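Local coordinates for protein endo-beta-1,4-mannanase (Alicyclobacillus acidocaldarius, PDB 4CD6) that hydrolyses internal beta-1,4-mannosidic bonds of mannans, acting as an endo-beta-mannanase of glycoside hydrolase family 113 on a TIM-barrel fold, at residues 198-203 with 227-232; 281-286 with 300-305; 56-61 with 96-101. All coordinates share one frame; numbering follows the deposited sequence.

Interaction 1: 198-203 with 227-232; sequences ISSSAY and LFFMEV. With IFM (5-hydroxymethyl-3,4-dihydroxypiperidine), chain B.
Ala-202 sets its methyl over one face of the Phe-229 ring, CB lying 3.6 Å from the ring centroid in a CH-pi contact. Ser-199 CB covers one face of the Phe-228 ring in the same way, but on the other side of the sheet. The third ring, Tyr-203, is met at its edge: OE1 of Glu-231 lies in the ring plane and takes a hydrogen bond from Tyr-203 OH at 2.6 Å. The ring and the carboxylate are nearly perpendicular, 85° apart, and the tyrosine uses the anti lone pair of OE1. The same oxygen accepts a hydrogen bond from the ring N of the bound iminosugar IFM at 2.7 Å. Two donors thus grip OE1, while OE2 pairs with Lys-93. Glu-231 has CG beside its backbone N (chi1 -57°) and extends beyond it, carrying the carboxylate to tyrosine and ligand.

The backbones run parallel. Phe-228 N bonds to Ile-198 O at 2.9 Å, and Ser-200 N to Phe-228 O. A beta bulge then shifts the register: Glu-231 N reaches Ser-200 O almost straight (175°). Ala-202 N closes the pairing on Glu-231 O. Ser-201 OG packs against Glu-231 CD and is hydrogen-bonded to Glu-151. Strands 197-201 and 227-232, with helix 209-223 between them, form a beta-alpha-beta unit of the TIM barrel. The C-terminal ends of the barrel strands form the sugar site, as in other TIM-barrel glycoside hydrolases.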
loop_
_atom_site.group_PDB
_atom_site.type_symbol
_atom_site.label_atom_id
_atom_site.label_comp_id
_atom_site.label_asym_id
_atom_site.label_seq_id
_atom_site.Cartn_x
_atom_site.Cartn_y
_atom_site.Cartn_z
ATOM N N ILE A 198 9.773 4.446 6.898
ATOM C CA ILE A 198 10.032 4.569 5.471
ATOM C C ILE A 198 9.353 3.348 4.848
ATOM O O ILE A 198 9.472 2.235 5.364
ATOM C CB ILE A 198 11.545 4.531 5.164
ATOM C CG1 ILE A 198 12.271 5.744 5.756
ATOM C CG2 ILE A 198 11.786 4.463 3.672
ATOM C CD1 ILE A 198 13.776 5.680 5.662
ATOM N N SER A 199 8.625 3.523 3.755
ATOM C CA SER A 199 8.084 2.350 3.074
ATOM C C SER A 199 8.087 2.513 1.571
ATOM O O SER A 199 8.134 3.637 1.042
ATOM C CB SER A 199 6.694 1.951 3.552
ATOM O OG SER A 199 5.734 2.900 3.151
ATOM N N SER A 200 8.061 1.359 0.895
ATOM C CA SER A 200 8.123 1.377 -0.555
ATOM C C SER A 200 7.265 0.295 -1.199
ATOM O O SER A 200 6.813 -0.645 -0.535
ATOM C CB SER A 200 9.552 1.308 -1.041
ATOM O OG SER A 200 10.082 0.011 -0.868
ATOM N N SER A 201 6.997 0.512 -2.498
ATOM C CA SER A 201 6.287 -0.443 -3.361
ATOM C C SER A 201 7.370 -1.255 -4.041
ATOM O O SER A 201 7.888 -0.905 -5.133
ATOM C CB SER A 201 5.398 0.289 -4.368
ATOM O OG SER A 201 4.227 0.802 -3.764
ATOM N N ALA A 202 7.761 -2.298 -3.346
ATOM C CA ALA A 202 9.016 -3.008 -3.638
ATOM C C ALA A 202 8.834 -4.073 -4.698
ATOM O O ALA A 202 9.113 -5.268 -4.487
ATOM C CB ALA A 202 9.581 -3.596 -2.359
ATOM N N TYR A 203 8.386 -3.623 -5.858
ATOM C CA TYR A 203 8.106 -4.525 -6.998
ATOM C C TYR A 203 9.411 -4.725 -7.762
ATOM O O TYR A 203 9.557 -4.300 -8.900
ATOM C CB TYR A 203 7.013 -3.928 -7.888
ATOM C CG TYR A 203 5.658 -3.864 -7.218
ATOM C CD1 TYR A 203 4.875 -5.014 -7.072
ATOM C CD2 TYR A 203 5.134 -2.656 -6.768
ATOM C CE1 TYR A 203 3.635 -4.977 -6.470
ATOM C CE2 TYR A 203 3.892 -2.611 -6.151
ATOM C CZ TYR A 203 3.150 -3.762 -6.015
ATOM O OH TYR A 203 1.928 -3.720 -5.414
ATOM N N LEU A 227 12.506 0.605 7.889
ATOM C CA LEU A 227 12.009 0.495 6.521
ATOM C C LEU A 227 11.196 -0.757 6.339
ATOM O O LEU A 227 11.635 -1.842 6.727
ATOM C CB LEU A 227 13.175 0.512 5.532
ATOM C CG LEU A 227 12.844 0.583 4.039
ATOM C CD1 LEU A 227 13.920 1.314 3.240
ATOM C CD2 LEU A 227 12.570 -0.774 3.424
ATOM N N PHE A 228 10.027 -0.626 5.683
ATOM C CA PHE A 228 9.257 -1.808 5.312
ATOM C C PHE A 228 8.667 -1.656 3.922
ATOM O O PHE A 228 8.802 -0.619 3.283
ATOM C CB PHE A 228 8.220 -2.206 6.356
ATOM C CG PHE A 228 6.976 -1.370 6.372
ATOM C CD1 PHE A 228 6.960 -0.136 6.960
ATOM C CD2 PHE A 228 5.799 -1.868 5.851
ATOM C CE1 PHE A 228 5.787 0.625 6.990
ATOM C CE2 PHE A 228 4.633 -1.127 5.886
ATOM C CZ PHE A 228 4.619 0.113 6.465
ATOM N N PHE A 229 8.020 -2.708 3.457
ATOM C CA PHE A 229 7.406 -2.671 2.120
ATOM C C PHE A 229 5.905 -2.480 2.285
ATOM O O PHE A 229 5.236 -3.359 2.814
ATOM C CB PHE A 229 7.716 -3.951 1.379
ATOM C CG PHE A 229 9.202 -4.227 1.198
ATOM C CD1 PHE A 229 10.121 -3.201 1.022
ATOM C CD2 PHE A 229 9.654 -5.546 1.137
ATOM C CE1 PHE A 229 11.482 -3.471 0.833
ATOM C CE2 PHE A 229 10.985 -5.817 0.935
ATOM C CZ PHE A 229 11.898 -4.781 0.771
ATOM N N MET A 230 5.398 -1.295 1.887
ATOM C CA MET A 230 3.969 -1.032 1.993
ATOM C C MET A 230 3.208 -1.690 0.851
ATOM O O MET A 230 2.020 -1.921 0.988
ATOM C CB MET A 230 3.641 0.463 2.024
ATOM C CG MET A 230 3.316 1.047 3.407
ATOM S SD MET A 230 1.893 0.287 4.228
ATOM C CE MET A 230 0.707 0.301 2.932
ATOM N N GLU A 231 3.887 -1.997 -0.240
ATOM C CA GLU A 231 3.331 -2.927 -1.237
ATOM C C GLU A 231 4.439 -3.843 -1.682
ATOM O O GLU A 231 5.544 -3.409 -1.981
ATOM C CB GLU A 231 2.800 -2.230 -2.500
ATOM C CG GLU A 231 1.747 -1.190 -2.277
ATOM C CD GLU A 231 1.125 -0.691 -3.575
ATOM O OE1 GLU A 231 1.290 -1.328 -4.643
ATOM O OE2 GLU A 231 0.446 0.350 -3.513
ATOM N N VAL A 232 4.113 -5.116 -1.793
ATOM C CA VAL A 232 4.979 -6.043 -2.489
ATOM C C VAL A 232 4.131 -7.223 -2.932
ATOM O O VAL A 232 3.241 -7.669 -2.204
ATOM C CB VAL A 232 6.193 -6.435 -1.608
ATOM C CG1 VAL A 232 5.765 -7.208 -0.378
ATOM C CG2 VAL A 232 7.249 -7.141 -2.444
HETATM O O4 IFM B . -2.358 -2.012 -8.340
HETATM C C4 IFM B . -1.167 -1.206 -8.403
HETATM C C3 IFM B . -1.374 0.007 -7.507
HETATM O O3 IFM B . -2.351 0.854 -8.128
HETATM C C2 IFM B . -0.089 0.789 -7.189
HETATM N N IFM B . 1.076 -0.090 -7.049
HETATM C C1 IFM B . 1.281 -1.212 -7.978
HETATM C C5 IFM B . 0.022 -2.062 -7.963
HETATM C C6 IFM B . 0.177 -3.369 -8.744
HETATM O O6 IFM B . 0.353 -3.183 -10.156
#

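Interaction 2: 281-286 with 300-305; sequences WEWPWK and CIYGKP. With BMA (beta-D-mannopyranose), chain C; IFM (5-hydroxymethyl-3,4-dihydroxypiperidine), chain B.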
loop_
_atom_site.group_PDB
_atom_site.type_symbol
_atom_site.label_atom_id
_atom_site.label_comp_id
_atom_site.label_asym_id
_atom_site.label_seq_id
_atom_site.Cartn_x
_atom_site.Cartn_y
_atom_site.Cartn_z
ATOM N N TRP A 281 0.556 -7.214 -1.494
ATOM C CA TRP A 281 -0.403 -6.688 -2.480
ATOM C C TRP A 281 -0.862 -7.907 -3.245
ATOM O O TRP A 281 -0.025 -8.560 -3.842
ATOM C CB TRP A 281 0.271 -5.716 -3.443
ATOM C CG TRP A 281 -0.698 -4.960 -4.285
ATOM C CD1 TRP A 281 -1.141 -5.308 -5.544
ATOM C CD2 TRP A 281 -1.384 -3.752 -3.948
ATOM N NE1 TRP A 281 -2.042 -4.390 -5.992
ATOM C CE2 TRP A 281 -2.206 -3.423 -5.034
ATOM C CE3 TRP A 281 -1.375 -2.912 -2.829
ATOM C CZ2 TRP A 281 -3.022 -2.299 -5.026
ATOM C CZ3 TRP A 281 -2.171 -1.792 -2.827
ATOM C CH2 TRP A 281 -2.985 -1.488 -3.921
ATOM N N GLU A 282 -2.138 -8.288 -3.225
ATOM C CA GLU A 282 -3.257 -7.667 -2.542
ATOM C C GLU A 282 -4.326 -8.733 -2.358
ATOM O O GLU A 282 -4.182 -9.866 -2.850
ATOM C CB GLU A 282 -3.829 -6.485 -3.362
ATOM C CG GLU A 282 -4.369 -6.931 -4.734
ATOM C CD GLU A 282 -5.053 -5.847 -5.526
ATOM O OE1 GLU A 282 -5.744 -5.009 -4.931
ATOM O OE2 GLU A 282 -4.942 -5.885 -6.766
ATOM N N TRP A 283 -5.417 -8.343 -1.713
ATOM C CA TRP A 283 -6.544 -9.243 -1.401
ATOM C C TRP A 283 -7.837 -8.565 -1.823
ATOM O O TRP A 283 -8.091 -7.452 -1.434
ATOM C CB TRP A 283 -6.558 -9.496 0.103
ATOM C CG TRP A 283 -7.346 -10.706 0.590
ATOM C CD1 TRP A 283 -8.667 -10.751 0.892
ATOM C CD2 TRP A 283 -6.818 -12.001 0.896
ATOM N NE1 TRP A 283 -9.015 -12.009 1.347
ATOM C CE2 TRP A 283 -7.894 -12.799 1.342
ATOM C CE3 TRP A 283 -5.544 -12.578 0.800
ATOM C CZ2 TRP A 283 -7.726 -14.123 1.732
ATOM C CZ3 TRP A 283 -5.388 -13.911 1.172
ATOM C CH2 TRP A 283 -6.470 -14.661 1.646
ATOM N N PRO A 284 -8.673 -9.227 -2.650
ATOM C CA PRO A 284 -9.883 -8.572 -3.150
ATOM C C PRO A 284 -11.037 -8.527 -2.158
ATOM O O PRO A 284 -11.156 -9.428 -1.347
ATOM C CB PRO A 284 -10.280 -9.466 -4.322
ATOM C CG PRO A 284 -9.830 -10.835 -3.899
ATOM C CD PRO A 284 -8.586 -10.628 -3.053
ATOM N N TRP A 285 -11.902 -7.514 -2.240
ATOM C CA TRP A 285 -13.119 -7.515 -1.408
ATOM C C TRP A 285 -14.051 -8.679 -1.796
ATOM O O TRP A 285 -14.797 -9.182 -0.949
ATOM C CB TRP A 285 -13.867 -6.172 -1.448
ATOM C CG TRP A 285 -14.492 -5.837 -2.756
ATOM C CD1 TRP A 285 -14.005 -4.995 -3.697
ATOM C CD2 TRP A 285 -15.751 -6.332 -3.259
ATOM N NE1 TRP A 285 -14.871 -4.942 -4.776
ATOM C CE2 TRP A 285 -15.953 -5.743 -4.518
ATOM C CE3 TRP A 285 -16.730 -7.198 -2.747
ATOM C CZ2 TRP A 285 -17.088 -6.015 -5.310
ATOM C CZ3 TRP A 285 -17.863 -7.467 -3.541
ATOM C CH2 TRP A 285 -18.022 -6.870 -4.795
ATOM N N LYS A 286 -13.996 -9.112 -3.057
ATOM C CA LYS A 286 -14.795 -10.255 -3.543
ATOM C C LYS A 286 -13.841 -11.403 -3.809
ATOM O O LYS A 286 -13.221 -11.456 -4.860
ATOM C CB LYS A 286 -15.547 -9.879 -4.828
ATOM N N CYS A 300 -3.555 -11.831 -5.898
ATOM C CA CYS A 300 -3.963 -12.586 -4.717
ATOM C C CYS A 300 -3.208 -13.926 -4.615
ATOM O O CYS A 300 -3.010 -14.623 -5.610
ATOM C CB CYS A 300 -5.483 -12.794 -4.672
ATOM S SG CYS A 300 -6.062 -13.384 -3.080
ATOM N N ILE A 301 -2.747 -14.254 -3.409
ATOM C CA ILE A 301 -2.050 -15.512 -3.192
ATOM C C ILE A 301 -2.989 -16.645 -2.762
ATOM O O ILE A 301 -2.559 -17.792 -2.694
ATOM C CB ILE A 301 -0.909 -15.392 -2.160
ATOM C CG1 ILE A 301 -1.423 -15.007 -0.766
ATOM C CG2 ILE A 301 0.148 -14.410 -2.656
ATOM C CD1 ILE A 301 -0.301 -14.943 0.250
ATOM N N TYR A 302 -4.252 -16.327 -2.466
ATOM C CA TYR A 302 -5.205 -17.292 -1.868
ATOM C C TYR A 302 -5.410 -18.505 -2.759
ATOM O O TYR A 302 -5.727 -18.354 -3.936
ATOM C CB TYR A 302 -6.560 -16.605 -1.666
ATOM C CG TYR A 302 -7.651 -17.411 -0.957
ATOM C CD1 TYR A 302 -7.477 -17.862 0.356
ATOM C CD2 TYR A 302 -8.875 -17.672 -1.590
ATOM C CE1 TYR A 302 -8.476 -18.554 1.013
ATOM C CE2 TYR A 302 -9.889 -18.378 -0.946
ATOM C CZ TYR A 302 -9.690 -18.809 0.356
ATOM O OH TYR A 302 -10.685 -19.501 0.997
ATOM N N GLY A 303 -5.227 -19.701 -2.197
ATOM C CA GLY A 303 -5.466 -20.954 -2.936
ATOM C C GLY A 303 -4.306 -21.344 -3.827
ATOM O O GLY A 303 -4.360 -22.373 -4.474
ATOM N N LYS A 304 -3.246 -20.532 -3.837
ATOM C CA LYS A 304 -2.106 -20.766 -4.705
ATOM C C LYS A 304 -0.883 -21.218 -3.932
ATOM O O LYS A 304 -0.813 -21.067 -2.707
ATOM C CB LYS A 304 -1.754 -19.496 -5.471
ATOM C CG LYS A 304 -2.927 -18.927 -6.208
ATOM C CD LYS A 304 -2.561 -17.756 -7.091
ATOM C CE LYS A 304 -3.836 -17.097 -7.589
ATOM N NZ LYS A 304 -3.706 -15.709 -8.110
ATOM N N PRO A 305 0.115 -21.738 -4.656
ATOM C CA PRO A 305 1.345 -22.163 -3.994
ATOM C C PRO A 305 2.027 -21.043 -3.211
ATOM O O PRO A 305 2.661 -21.326 -2.207
ATOM C CB PRO A 305 2.247 -22.619 -5.155
ATOM C CG PRO A 305 1.339 -22.881 -6.299
ATOM C CD PRO A 305 0.108 -22.056 -6.098
HETATM C C1 BMA C . -3.277 -2.287 -9.392
HETATM C C2 BMA C . -4.156 -3.515 -9.224
HETATM C C3 BMA C . -5.242 -3.414 -10.291
HETATM C C4 BMA C . -5.973 -2.084 -10.159
HETATM C C5 BMA C . -5.025 -0.873 -10.112
HETATM C C6 BMA C . -5.824 0.421 -9.894
HETATM O O2 BMA C . -4.734 -3.579 -7.899
HETATM O O3 BMA C . -6.192 -4.469 -10.170
HETATM O O4 BMA C . -6.835 -1.935 -11.283
HETATM O O5 BMA C . -4.026 -1.098 -9.098
HETATM O O6 BMA C . -4.973 1.574 -9.770
HETATM O O4 IFM B . -2.358 -2.012 -8.340
HETATM C C4 IFM B . -1.167 -1.206 -8.403
HETATM C C3 IFM B . -1.374 0.007 -7.507
HETATM O O3 IFM B . -2.351 0.854 -8.128
HETATM C C2 IFM B . -0.089 0.789 -7.189
HETATM N N IFM B . 1.076 -0.090 -7.049
HETATM C C1 IFM B . 1.281 -1.212 -7.978
HETATM C C5 IFM B . 0.022 -2.062 -7.963
HETATM C C6 IFM B . 0.177 -3.369 -8.744
HETATM O O6 IFM B . 0.353 -3.183 -10.156
HETATM O O HOH W 1 -1.993 -11.767 -2.027
#
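Trp-283 and Tyr-302 meet obliquely, their ring planes 60° apart. The indole brings its outer corner to the tyrosine, with Trp-283 CH2 3.6 Å from Tyr-302 CD1. With CG anti to the backbone N (chi1 -162°), the indole reaches the loop at Cys-300 and Tyr-302. Cys-300 SG sits over one face of this indole, 4.4 Å from the centroid of the six-membered ring, in a sulfur-aromatic contact. The sulfur also touches Pro-284 CD at 3.7 Å and accepts a hydrogen bond from Tyr-302 N. A water joins the backbones by donating to Glu-282 O and accepting from Ile-301 N.

Trp-281 and Glu-282 turn the other way, to the sugars. One face of the Trp-281 indole carries IFM C5, and the opposite face carries Glu-282 CB. Glu-282 OE2 accepts a hydrogen bond from O2 of the mannose BMA at 2.6 Å, while Trp-281 NE1 gives that oxygen a weak bond. A cis peptide links the two residues. This is the end of the last barrel strand, 275-283: an aromatic face against the bound iminosugar, a feature common to carbohydrate-binding clefts, and a non-proline cis peptide after the tryptophan, as in many TIM-barrel glycosidases.

Interaction 3: 56-61 with 96-101; sequences EHPGDP and VNCRDG. With BMA (beta-D-mannopyranose), chain C.
His-57 ND1 donates to Asp-100 OD2 at 3.0 Å, with an N-H...O angle of 154°. The oxygen is met from above the carboxylate plane. Pro-58 CD packs on the same oxygen at 3.4 Å. With CG between the backbone N and the carbonyl carbon (chi1 67°), the Asp-100 carboxylate is turned to His-57 and Pro-58; Thr-102 holds OD1. Glu-56 and Arg-99 lie alongside each other, pointing the same way. Their salt bridge, 3.5 Å from Glu-56 OE1 to Arg-99 NE, rests on charge, since OE1 lies well out of the guanidinium plane. The N-H of NE goes instead to a water at the guanidinium edge, which donates weakly to Glu-56 OE2. Beside these polar pairs, Cys-98 SG packs 3.8 Å from Pro-58 N.

Asn-97 turns to the ligand, and its ND2 gives BMA O6 a weak bond of 3.1 Å. Its OD1 accepts from Arg-104 NH2, which also binds IFM. Replacing Asn-97 by an alanine removes both amide atoms, which is likely to leave O6 without this weak donor and Arg-104 freer to turn. The contact joins the loop after strand 46-55 to the end of strand 89-98, tied by backbone bonds from Asn-97 and Arg-99 to Met-55; Pro-61 rests on helix 120-140.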
loop_
_atom_site.group_PDB
_atom_site.type_symbol
_atom_site.label_atom_id
_atom_site.label_comp_id
_atom_site.label_asym_id
_atom_site.label_seq_id
_atom_site.Cartn_x
_atom_site.Cartn_y
_atom_site.Cartn_z
ATOM N N GLU A 56 -9.952 13.555 -12.673
ATOM C CA GLU A 56 -10.434 13.434 -14.023
ATOM C C GLU A 56 -9.270 13.083 -14.922
ATOM O O GLU A 56 -9.354 12.118 -15.678
ATOM C CB GLU A 56 -11.076 14.737 -14.499
ATOM C CG GLU A 56 -12.179 15.300 -13.603
ATOM C CD GLU A 56 -13.433 14.450 -13.563
ATOM O OE1 GLU A 56 -13.568 13.583 -14.452
ATOM O OE2 GLU A 56 -14.277 14.651 -12.643
ATOM N N HIS A 57 -8.180 13.854 -14.807
ATOM C CA HIS A 57 -6.971 13.680 -15.633
ATOM C C HIS A 57 -5.714 13.983 -14.785
ATOM O O HIS A 57 -5.839 14.601 -13.730
ATOM C CB HIS A 57 -7.033 14.585 -16.887
ATOM C CG HIS A 57 -8.059 14.159 -17.908
ATOM N ND1 HIS A 57 -7.858 13.103 -18.774
ATOM C CD2 HIS A 57 -9.283 14.657 -18.207
ATOM C CE1 HIS A 57 -8.913 12.962 -19.554
ATOM N NE2 HIS A 57 -9.799 13.891 -19.230
ATOM N N PRO A 58 -4.501 13.547 -15.242
ATOM C CA PRO A 58 -3.281 13.793 -14.464
ATOM C C PRO A 58 -2.900 15.262 -14.304
ATOM O O PRO A 58 -2.046 15.576 -13.463
ATOM C CB PRO A 58 -2.184 13.040 -15.246
ATOM C CG PRO A 58 -2.722 12.854 -16.609
ATOM C CD PRO A 58 -4.212 12.720 -16.428
ATOM N N GLY A 59 -3.505 16.144 -15.108
ATOM C CA GLY A 59 -3.259 17.587 -15.004
ATOM C C GLY A 59 -4.421 18.383 -14.448
ATOM O O GLY A 59 -4.396 19.610 -14.489
ATOM N N ASP A 60 -5.420 17.694 -13.898
ATOM C CA ASP A 60 -6.563 18.348 -13.260
ATOM C C ASP A 60 -6.355 18.264 -11.743
ATOM O O ASP A 60 -6.194 17.171 -11.193
ATOM C CB ASP A 60 -7.848 17.645 -13.698
ATOM C CG ASP A 60 -9.115 18.423 -13.350
ATOM O OD1 ASP A 60 -9.204 19.074 -12.271
ATOM O OD2 ASP A 60 -10.050 18.343 -14.180
ATOM N N PRO A 61 -6.328 19.418 -11.059
ATOM C CA PRO A 61 -6.100 19.443 -9.610
ATOM C C PRO A 61 -7.290 19.073 -8.716
ATOM O O PRO A 61 -7.162 19.160 -7.489
ATOM C CB PRO A 61 -5.745 20.899 -9.350
ATOM C CG PRO A 61 -6.530 21.648 -10.370
ATOM C CD PRO A 61 -6.542 20.779 -11.597
ATOM N N VAL A 96 -4.864 8.289 -4.731
ATOM C CA VAL A 96 -5.562 8.871 -5.897
ATOM C C VAL A 96 -5.250 8.107 -7.183
ATOM O O VAL A 96 -4.099 7.750 -7.452
ATOM C CB VAL A 96 -5.216 10.363 -6.154
ATOM C CG1 VAL A 96 -5.630 11.222 -4.994
ATOM C CG2 VAL A 96 -3.731 10.586 -6.433
ATOM N N ASN A 97 -6.296 7.881 -7.970
ATOM C CA ASN A 97 -6.176 7.363 -9.314
ATOM C C ASN A 97 -6.738 8.380 -10.304
ATOM O O ASN A 97 -7.431 9.336 -9.925
ATOM C CB ASN A 97 -6.940 6.053 -9.460
ATOM C CG ASN A 97 -6.164 4.854 -8.950
ATOM O OD1 ASN A 97 -4.951 4.902 -8.755
ATOM N ND2 ASN A 97 -6.875 3.765 -8.747
ATOM N N CYS A 98 -6.436 8.143 -11.572
ATOM C CA CYS A 98 -6.898 8.974 -12.669
ATOM C C CYS A 98 -7.905 8.182 -13.489
ATOM O O CYS A 98 -7.660 7.017 -13.809
ATOM C CB CYS A 98 -5.723 9.327 -13.574
ATOM S SG CYS A 98 -4.563 10.533 -12.898
ATOM N N ARG A 99 -9.016 8.815 -13.860
ATOM C CA ARG A 99 -10.072 8.112 -14.601
ATOM C C ARG A 99 -9.627 7.592 -15.967
ATOM O O ARG A 99 -10.121 6.560 -16.420
ATOM C CB ARG A 99 -11.306 8.993 -14.753
ATOM C CG ARG A 99 -12.063 9.178 -13.449
ATOM C CD ARG A 99 -13.137 10.233 -13.619
ATOM N NE ARG A 99 -13.702 10.722 -12.360
ATOM C CZ ARG A 99 -14.743 10.182 -11.724
ATOM N NH1 ARG A 99 -15.356 9.088 -12.201
ATOM N NH2 ARG A 99 -15.180 10.745 -10.598
ATOM N N ASP A 100 -8.682 8.287 -16.608
ATOM C CA ASP A 100 -8.132 7.819 -17.895
ATOM C C ASP A 100 -7.082 6.712 -17.764
ATOM O O ASP A 100 -6.536 6.267 -18.772
ATOM C CB ASP A 100 -7.574 8.984 -18.732
ATOM C CG ASP A 100 -6.344 9.634 -18.122
ATOM O OD1 ASP A 100 -5.749 9.091 -17.171
ATOM O OD2 ASP A 100 -5.989 10.733 -18.595
ATOM N N GLY A 101 -6.794 6.282 -16.537
ATOM C CA GLY A 101 -5.846 5.194 -16.295
ATOM C C GLY A 101 -4.380 5.601 -16.215
ATOM O O GLY A 101 -3.507 4.742 -16.213
HETATM C C1 BMA C . -3.277 -2.287 -9.392
HETATM C C2 BMA C . -4.156 -3.515 -9.224
HETATM C C3 BMA C . -5.242 -3.414 -10.291
HETATM C C4 BMA C . -5.973 -2.084 -10.159
HETATM C C5 BMA C . -5.025 -0.873 -10.112
HETATM C C6 BMA C . -5.824 0.421 -9.894
HETATM O O2 BMA C . -4.734 -3.579 -7.899
HETATM O O3 BMA C . -6.192 -4.469 -10.170
HETATM O O4 BMA C . -6.835 -1.935 -11.283
HETATM O O5 BMA C . -4.026 -1.098 -9.098
HETATM O O6 BMA C . -4.973 1.574 -9.770
HETATM O O HOH W 2 -12.702 12.935 -10.790
#

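All three contacts reach the same eight-stranded barrel. Interactions 1 and 2 touch directly, because strands 227-232 and 275-283 are neighbours. Val-232 O and Trp-281 N probably share a hydrogen bond at 2.8 Å, and Trp-281 CE3 packs 3.4 Å from Glu-231 CD. Both contacts hold IFM, from the residue that binds its nitrogen to the indole whose face it lies on. Interaction 3 is set apart, its nearest atoms about 9 Å from interaction 1 and about 8 Å from interaction 2. The mannose bridges that gap: interaction 2 binds its O2 and interaction 3 reaches its O6. IFM and the mannose thus lie between the ends of strands 275-283 and 89-98, three strands apart round the barrel.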